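Local coordinates for peptide ABC transporter, peptide-binding protein (PDB 2D5W) that binds oligopeptides, here a pentapeptide, and probably delivers them to an ABC transporter for uptake across the membrane, at residues Ala20-Ile32 against Phe106-Leu119. Sequence-based numbering, arbitrary orientation.
Sequences AGDFLRVISNQAI and FYFEVGKAKGMPVL
The loop carrying Phe-23 and Val-26 lies against the C-terminal turns of helix 101-112 and the loop that follows it; the CA atoms of Val-26 and Val-118 come within 5.8 Å, whereas those of Phe-23 and Tyr-107 stay 8.5 Å apart. A type I turn from Asp-22 to Arg-25 presents Phe-23 and Leu-24 to the helix. Phe-23 CD1 lies 3.6 Å from Tyr-107 CD1, the ring planes inclined at 33°, and Phe-23 CE2 meets Phe-106 CE2, the two ring planes at 54°, forming an aromatic cluster. Its CZ also abuts Val-110 CB, so an alanine at Phe-23 would probably open a gap between Phe-106, Tyr-107 and Val-110. Leu-24, with CG beside its backbone N, splits its methyls: CD2 packs on Tyr-107, while CD1 reaches Gly-111 CA at 3.7 Å and touches Val-110 and Met-116. Val-26 CB packs on Pro-117 CG at 3.8 Å. In this family 5 solute-binding protein the contact borders the peptide site, since Arg-25, Asn-29 and Leu-119 all pack on the bound pentapeptide. Leu-119 CD1 sits 3.5 Å from Asn-29 CG. Water also bridges the segments: one water oxygen donates to Phe-23 O and lies 2.7 Å from Tyr-107 OH in a second hydrogen bond, another links Leu-24 O to Leu-119 N. Behind the loop, Ile-27 N donates to Asp-22 OD1 at 3.1 Å, with an N-H...O angle of 165°, and Ser-28 N to OD2, which also pairs with Lys-33.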
ATOM      1  N   ALA A  20       6.641  13.180   2.591  1.00  9.51           N
ATOM      2  CA  ALA A  20       6.763  14.204   1.554  1.00  9.61           C
ATOM      3  C   ALA A  20       7.847  14.097   0.486  1.00  9.44           C
ATOM      4  O   ALA A  20       7.533  14.090  -0.705  1.00 10.36           O
ATOM      5  CB  ALA A  20       6.842  15.582   2.227  1.00 11.18           C
ATOM      6  N   GLY A  21       9.108  14.044   0.899  1.00 10.08           N
ATOM      7  CA  GLY A  21      10.201  13.979  -0.060  1.00  9.50           C
ATOM      8  C   GLY A  21      10.433  12.643  -0.740  1.00  9.48           C
ATOM      9  O   GLY A  21      11.069  12.583  -1.793  1.00 10.10           O
ATOM     10  N   ASP A  22       9.921  11.575  -0.138  1.00  8.91           N
ATOM     11  CA  ASP A  22      10.062  10.209  -0.663  1.00  8.40           C
ATOM     12  C   ASP A  22       8.934  10.008  -1.678  1.00  8.41           C
ATOM     13  O   ASP A  22       8.122   9.086  -1.556  1.00  9.41           O
ATOM     14  CB  ASP A  22       9.937   9.239   0.523  1.00 10.01           C
ATOM     15  CG  ASP A  22      10.077   7.781   0.134  1.00 10.83           C
ATOM     16  OD1 ASP A  22      10.916   7.448  -0.727  1.00 11.83           O
ATOM     17  OD2 ASP A  22       9.352   6.956   0.731  1.00 11.64           O
ATOM     18  N   PHE A  23       8.913  10.859  -2.704  1.00  9.72           N
ATOM     19  CA  PHE A  23       7.832  10.842  -3.680  1.00  9.11           C
ATOM     20  C   PHE A  23       7.674   9.637  -4.593  1.00 10.22           C
ATOM     21  O   PHE A  23       6.633   9.489  -5.231  1.00 11.23           O
ATOM     22  CB  PHE A  23       7.809  12.167  -4.476  1.00  9.61           C
ATOM     23  CG  PHE A  23       8.970  12.367  -5.412  1.00  8.90           C
ATOM     24  CD1 PHE A  23       8.974  11.773  -6.670  1.00  9.52           C
ATOM     25  CD2 PHE A  23      10.022  13.208  -5.067  1.00  9.73           C
ATOM     26  CE1 PHE A  23      10.009  12.016  -7.572  1.00  9.80           C
ATOM     27  CE2 PHE A  23      11.062  13.458  -5.965  1.00  9.97           C
ATOM     28  CZ  PHE A  23      11.051  12.861  -7.220  1.00  9.92           C
ATOM     29  N   LEU A  24       8.682   8.772  -4.657  1.00 10.08           N
ATOM     30  CA  LEU A  24       8.558   7.552  -5.449  1.00  9.95           C
ATOM     31  C   LEU A  24       8.248   6.399  -4.489  1.00 10.33           C
ATOM     32  O   LEU A  24       8.103   5.251  -4.903  1.00 11.29           O
ATOM     33  CB  LEU A  24       9.838   7.262  -6.237  1.00 10.46           C
ATOM     34  CG  LEU A  24      10.130   8.226  -7.394  1.00 10.40           C
ATOM     35  CD1 LEU A  24      11.402   7.789  -8.104  1.00 11.50           C
ATOM     36  CD2 LEU A  24       8.958   8.260  -8.368  1.00 12.35           C
ATOM     37  N   ARG A  25       8.149   6.721  -3.201  1.00  9.57           N
ATOM     38  CA  ARG A  25       7.816   5.751  -2.159  1.00 10.80           C
ATOM     39  C   ARG A  25       8.793   4.589  -2.065  1.00 10.41           C
ATOM     40  O   ARG A  25       8.407   3.472  -1.702  1.00 10.93           O
ATOM     41  CB  ARG A  25       6.394   5.223  -2.389  1.00 12.66           C
ATOM     42  CG  ARG A  25       5.365   6.342  -2.484  1.00 15.74           C
ATOM     43  CD  ARG A  25       3.990   5.841  -2.886  1.00 20.35           C
ATOM     44  NE  ARG A  25       3.028   6.938  -2.948  1.00 25.61           N
ATOM     45  CZ  ARG A  25       1.748   6.799  -3.281  1.00 28.59           C
ATOM     46  NH1 ARG A  25       1.265   5.603  -3.590  1.00 30.71           N
ATOM     47  NH2 ARG A  25       0.949   7.857  -3.301  1.00 30.60           N
ATOM     48  N   VAL A  26      10.063   4.856  -2.357  1.00  9.57           N
ATOM     49  CA  VAL A  26      11.070   3.805  -2.313  1.00 10.21           C
ATOM     50  C   VAL A  26      11.553   3.496  -0.899  1.00 10.10           C
ATOM     51  O   VAL A  26      11.991   2.378  -0.634  1.00 10.12           O
ATOM     52  CB  VAL A  26      12.286   4.142  -3.210  1.00 11.18           C
ATOM     53  CG1 VAL A  26      11.811   4.455  -4.625  1.00 12.53           C
ATOM     54  CG2 VAL A  26      13.066   5.305  -2.632  1.00 12.55           C
ATOM     55  N   ILE A  27      11.475   4.472   0.007  1.00  9.46           N
ATOM     56  CA  ILE A  27      11.888   4.246   1.392  1.00  9.65           C
ATOM     57  C   ILE A  27      10.701   3.686   2.170  1.00  9.30           C
ATOM     58  O   ILE A  27      10.844   2.735   2.939  1.00  9.45           O
ATOM     59  CB  ILE A  27      12.382   5.543   2.060  1.00  9.87           C
ATOM     60  CG1 ILE A  27      13.617   6.060   1.316  1.00 12.58           C
ATOM     61  CG2 ILE A  27      12.710   5.282   3.529  1.00 10.46           C
ATOM     62  CD1 ILE A  27      14.237   7.302   1.911  1.00 15.17           C
ATOM     63  N   SER A  28       9.531   4.286   1.977  1.00  9.30           N
ATOM     64  CA  SER A  28       8.318   3.814   2.627  1.00 10.22           C
ATOM     65  C   SER A  28       7.124   3.909   1.701  1.00  9.63           C
ATOM     66  O   SER A  28       6.886   4.944   1.069  1.00 10.34           O
ATOM     67  CB  SER A  28       7.994   4.611   3.887  1.00  9.75           C
ATOM     68  OG  SER A  28       6.705   4.236   4.351  1.00 11.61           O
ATOM     69  N   ASN A  29       6.372   2.821   1.631  1.00 10.03           N
ATOM     70  CA  ASN A  29       5.168   2.780   0.827  1.00 10.49           C
ATOM     71  C   ASN A  29       3.995   2.466   1.763  1.00  9.89           C
ATOM     72  O   ASN A  29       2.982   1.910   1.352  1.00 12.23           O
ATOM     73  CB  ASN A  29       5.295   1.724  -0.272  1.00 13.53           C
ATOM     74  CG  ASN A  29       4.148   1.775  -1.247  1.00 14.05           C
ATOM     75  OD1 ASN A  29       3.665   2.851  -1.594  1.00 16.01           O
ATOM     76  ND2 ASN A  29       3.711   0.610  -1.709  1.00 16.70           N
ATOM     77  N   GLN A  30       4.150   2.833   3.032  1.00  8.55           N
ATOM     78  CA  GLN A  30       3.113   2.619   4.037  1.00  8.78           C
ATOM     79  C   GLN A  30       1.794   3.247   3.621  1.00  8.29           C
ATOM     80  O   GLN A  30       1.760   4.373   3.118  1.00  8.53           O
ATOM     81  CB  GLN A  30       3.511   3.265   5.361  1.00  7.83           C
ATOM     82  CG  GLN A  30       4.595   2.571   6.144  1.00  8.17           C
ATOM     83  CD  GLN A  30       5.172   3.499   7.188  1.00  7.96           C
ATOM     84  OE1 GLN A  30       5.919   4.423   6.865  1.00  9.30           O
ATOM     85  NE2 GLN A  30       4.807   3.281   8.445  1.00  8.51           N
ATOM     86  N   ALA A  31       0.704   2.529   3.858  1.00  7.65           N
ATOM     87  CA  ALA A  31      -0.614   3.050   3.549  1.00  8.18           C
ATOM     88  C   ALA A  31      -0.865   4.345   4.328  1.00  7.72           C
ATOM     89  O   ALA A  31      -1.445   5.287   3.791  1.00  8.83           O
ATOM     90  CB  ALA A  31      -1.682   2.016   3.897  1.00  9.24           C
ATOM     91  N   ILE A  32      -0.421   4.410   5.581  1.00  7.65           N
ATOM     92  CA  ILE A  32      -0.663   5.617   6.368  1.00  8.37           C
ATOM     93  C   ILE A  32       0.050   6.823   5.761  1.00  8.11           C
ATOM     94  O   ILE A  32      -0.482   7.937   5.773  1.00  8.17           O
ATOM     95  CB  ILE A  32      -0.260   5.428   7.874  1.00  7.90           C
ATOM     96  CG1 ILE A  32      -0.600   6.695   8.672  1.00  8.34           C
ATOM     97  CG2 ILE A  32       1.220   5.102   8.005  1.00  8.92           C
ATOM     98  CD1 ILE A  32      -2.067   7.078   8.656  1.00  9.22           C
ATOM     99  N   PHE A 106      10.838  16.637 -14.035  1.00  9.90           N
ATOM    100  CA  PHE A 106      11.699  16.298 -12.910  1.00  9.70           C
ATOM    101  C   PHE A 106      11.302  14.942 -12.321  1.00  9.31           C
ATOM    102  O   PHE A 106      12.152  14.078 -12.110  1.00  9.31           O
ATOM    103  CB  PHE A 106      11.611  17.400 -11.851  1.00 10.18           C
ATOM    104  CG  PHE A 106      12.301  17.061 -10.568  1.00  9.89           C
ATOM    105  CD1 PHE A 106      13.663  16.776 -10.546  1.00 11.59           C
ATOM    106  CD2 PHE A 106      11.584  17.007  -9.380  1.00  9.81           C
ATOM    107  CE1 PHE A 106      14.300  16.439  -9.354  1.00 12.79           C
ATOM    108  CE2 PHE A 106      12.212  16.669  -8.183  1.00 11.43           C
ATOM    109  CZ  PHE A 106      13.571  16.385  -8.173  1.00 11.52           C
ATOM    110  N   TYR A 107      10.010  14.761 -12.069  1.00  8.97           N
ATOM    111  CA  TYR A 107       9.493  13.504 -11.532  1.00  9.55           C
ATOM    112  C   TYR A 107       9.945  12.334 -12.415  1.00  9.09           C
ATOM    113  O   TYR A 107      10.432  11.313 -11.919  1.00  9.66           O
ATOM    114  CB  TYR A 107       7.964  13.569 -11.490  1.00  9.29           C
ATOM    115  CG  TYR A 107       7.271  12.306 -11.028  1.00  9.78           C
ATOM    116  CD1 TYR A 107       7.012  12.080  -9.677  1.00 10.75           C
ATOM    117  CD2 TYR A 107       6.861  11.342 -11.948  1.00 10.07           C
ATOM    118  CE1 TYR A 107       6.355  10.926  -9.257  1.00 10.85           C
ATOM    119  CE2 TYR A 107       6.207  10.184 -11.538  1.00 10.64           C
ATOM    120  CZ  TYR A 107       5.957   9.984 -10.194  1.00 10.47           C
ATOM    121  OH  TYR A 107       5.303   8.845  -9.786  1.00 13.28           O
ATOM    122  N   PHE A 108       9.780  12.481 -13.727  1.00  9.74           N
ATOM    123  CA  PHE A 108      10.172  11.425 -14.648  1.00  9.76           C
ATOM    124  C   PHE A 108      11.670  11.154 -14.684  1.00 10.53           C
ATOM    125  O   PHE A 108      12.090  10.002 -14.798  1.00 11.25           O
ATOM    126  CB  PHE A 108       9.650  11.715 -16.060  1.00 11.00           C
ATOM    127  CG  PHE A 108       8.284  11.153 -16.315  1.00 11.35           C
ATOM    128  CD1 PHE A 108       7.147  11.814 -15.865  1.00 11.62           C
ATOM    129  CD2 PHE A 108       8.139   9.919 -16.946  1.00 14.18           C
ATOM    130  CE1 PHE A 108       5.881  11.255 -16.032  1.00 13.20           C
ATOM    131  CE2 PHE A 108       6.880   9.351 -17.117  1.00 15.63           C
ATOM    132  CZ  PHE A 108       5.750  10.018 -16.661  1.00 15.19           C
ATOM    133  N   GLU A 109      12.481  12.199 -14.578  1.00 10.54           N
ATOM    134  CA  GLU A 109      13.922  12.003 -14.601  1.00 11.92           C
ATOM    135  C   GLU A 109      14.377  11.164 -13.406  1.00 11.03           C
ATOM    136  O   GLU A 109      15.225  10.281 -13.542  1.00 12.37           O
ATOM    137  CB  GLU A 109      14.635  13.352 -14.598  1.00 14.60           C
ATOM    138  CG  GLU A 109      16.134  13.255 -14.786  1.00 19.26           C
ATOM    139  CD  GLU A 109      16.768  14.610 -15.008  1.00 20.21           C
ATOM    140  OE1 GLU A 109      16.576  15.188 -16.099  1.00 24.47           O
ATOM    141  OE2 GLU A 109      17.447  15.101 -14.088  1.00 20.46           O
ATOM    142  N   VAL A 110      13.808  11.430 -12.236  1.00 10.61           N
ATOM    143  CA  VAL A 110      14.173  10.679 -11.042  1.00 10.16           C
ATOM    144  C   VAL A 110      13.692   9.228 -11.150  1.00 10.49           C
ATOM    145  O   VAL A 110      14.436   8.296 -10.846  1.00 11.29           O
ATOM    146  CB  VAL A 110      13.594  11.353  -9.774  1.00  9.30           C
ATOM    147  CG1 VAL A 110      13.938  10.530  -8.534  1.00 11.25           C
ATOM    148  CG2 VAL A 110      14.162  12.764  -9.641  1.00 10.95           C
ATOM    149  N   GLY A 111      12.457   9.032 -11.603  1.00 10.06           N
ATOM    150  CA  GLY A 111      11.938   7.681 -11.732  1.00 10.72           C
ATOM    151  C   GLY A 111      12.683   6.856 -12.769  1.00 11.42           C
ATOM    152  O   GLY A 111      12.784   5.635 -12.640  1.00 12.29           O
ATOM    153  N   LYS A 112      13.210   7.523 -13.793  1.00 10.60           N
ATOM    154  CA  LYS A 112      13.939   6.862 -14.878  1.00 12.21           C
ATOM    155  C   LYS A 112      15.414   6.616 -14.582  1.00 12.41           C
ATOM    156  O   LYS A 112      16.093   5.930 -15.347  1.00 13.41           O
ATOM    157  CB  LYS A 112      13.842   7.702 -16.156  1.00 13.50           C
ATOM    158  CG  LYS A 112      12.468   7.760 -16.784  1.00 15.53           C
ATOM    159  CD  LYS A 112      12.166   6.489 -17.546  1.00 15.45           C
ATOM    160  CE  LYS A 112      10.843   6.603 -18.276  1.00 15.66           C
ATOM    161  NZ  LYS A 112      10.572   5.402 -19.111  1.00 15.34           N
ATOM    162  N   ALA A 113      15.916   7.174 -13.486  1.00 11.85           N
ATOM    163  CA  ALA A 113      17.325   7.008 -13.147  1.00 12.66           C
ATOM    164  C   ALA A 113      17.691   5.535 -13.022  1.00 13.12           C
ATOM    165  O   ALA A 113      16.993   4.757 -12.373  1.00 12.32           O
ATOM    166  CB  ALA A 113      17.639   7.744 -11.853  1.00 12.87           C
ATOM    167  N   LYS A 114      18.794   5.148 -13.649  1.00 13.94           N
ATOM    168  CA  LYS A 114      19.219   3.758 -13.594  1.00 15.26           C
ATOM    169  C   LYS A 114      19.571   3.361 -12.166  1.00 13.68           C
ATOM    170  O   LYS A 114      20.330   4.046 -11.484  1.00 15.47           O
ATOM    171  CB  LYS A 114      20.418   3.533 -14.520  1.00 18.84           C
ATOM    172  CG  LYS A 114      20.160   3.867 -15.992  1.00 23.20           C
ATOM    173  CD  LYS A 114      19.063   3.003 -16.619  1.00 26.50           C
ATOM    174  CE  LYS A 114      17.665   3.490 -16.257  1.00 28.12           C
ATOM    175  NZ  LYS A 114      16.599   2.671 -16.897  1.00 30.95           N
ATOM    176  N   GLY A 115      18.996   2.254 -11.714  1.00 13.61           N
ATOM    177  CA  GLY A 115      19.279   1.795 -10.369  1.00 12.40           C
ATOM    178  C   GLY A 115      18.396   2.390  -9.287  1.00 10.55           C
ATOM    179  O   GLY A 115      18.593   2.093  -8.113  1.00 11.29           O
ATOM    180  N   MET A 116      17.446   3.245  -9.663  1.00 10.36           N
ATOM    181  CA  MET A 116      16.527   3.833  -8.690  1.00 10.38           C
ATOM    182  C   MET A 116      15.713   2.651  -8.153  1.00  9.91           C
ATOM    183  O   MET A 116      15.171   1.869  -8.933  1.00 10.43           O
ATOM    184  CB  MET A 116      15.612   4.843  -9.388  1.00  9.70           C
ATOM    185  CG  MET A 116      14.639   5.590  -8.478  1.00  9.90           C
ATOM    186  SD  MET A 116      15.423   6.624  -7.221  1.00 10.18           S
ATOM    187  CE  MET A 116      16.392   7.743  -8.240  1.00 11.85           C
ATOM    188  N   PRO A 117      15.621   2.497  -6.818  1.00  9.83           N
ATOM    189  CA  PRO A 117      14.862   1.376  -6.247  1.00  9.59           C
ATOM    190  C   PRO A 117      13.345   1.528  -6.322  1.00  8.72           C
ATOM    191  O   PRO A 117      12.656   1.488  -5.302  1.00  9.70           O
ATOM    192  CB  PRO A 117      15.377   1.318  -4.809  1.00  9.81           C
ATOM    193  CG  PRO A 117      15.610   2.761  -4.494  1.00  9.89           C
ATOM    194  CD  PRO A 117      16.276   3.286  -5.756  1.00 10.15           C
ATOM    195  N   VAL A 118      12.825   1.677  -7.536  1.00  8.79           N
ATOM    196  CA  VAL A 118      11.393   1.849  -7.728  1.00  9.41           C
ATOM    197  C   VAL A 118      10.577   0.602  -7.391  1.00  9.22           C
ATOM    198  O   VAL A 118      11.042  -0.533  -7.536  1.00  9.62           O
ATOM    199  CB  VAL A 118      11.072   2.285  -9.185  1.00  9.17           C
ATOM    200  CG1 VAL A 118      11.723   3.639  -9.478  1.00 10.01           C
ATOM    201  CG2 VAL A 118      11.564   1.229 -10.176  1.00 10.17           C
ATOM    202  N   LEU A 119       9.348   0.836  -6.942  1.00  9.79           N
ATOM    203  CA  LEU A 119       8.417  -0.228  -6.582  1.00 10.18           C
ATOM    204  C   LEU A 119       7.893  -0.962  -7.805  1.00 10.09           C
ATOM    205  O   LEU A 119       7.628  -2.160  -7.750  1.00 10.21           O
ATOM    206  CB  LEU A 119       7.221   0.359  -5.835  1.00 11.70           C
ATOM    207  CG  LEU A 119       7.460   1.020  -4.480  1.00 12.59           C
ATOM    208  CD1 LEU A 119       6.246   1.861  -4.097  1.00 14.81           C
ATOM    209  CD2 LEU A 119       7.732  -0.051  -3.439  1.00 14.63           C
TER
HETATM  210  O   HOH W   1       5.126   8.291  -7.163  1.00 18.32           O
HETATM  211  O   HOH W   2       8.716   3.589  -6.965  1.00 12.18           O
HETATM  212  O   HOH W   3      11.152   0.388  -3.192  1.00 14.47           O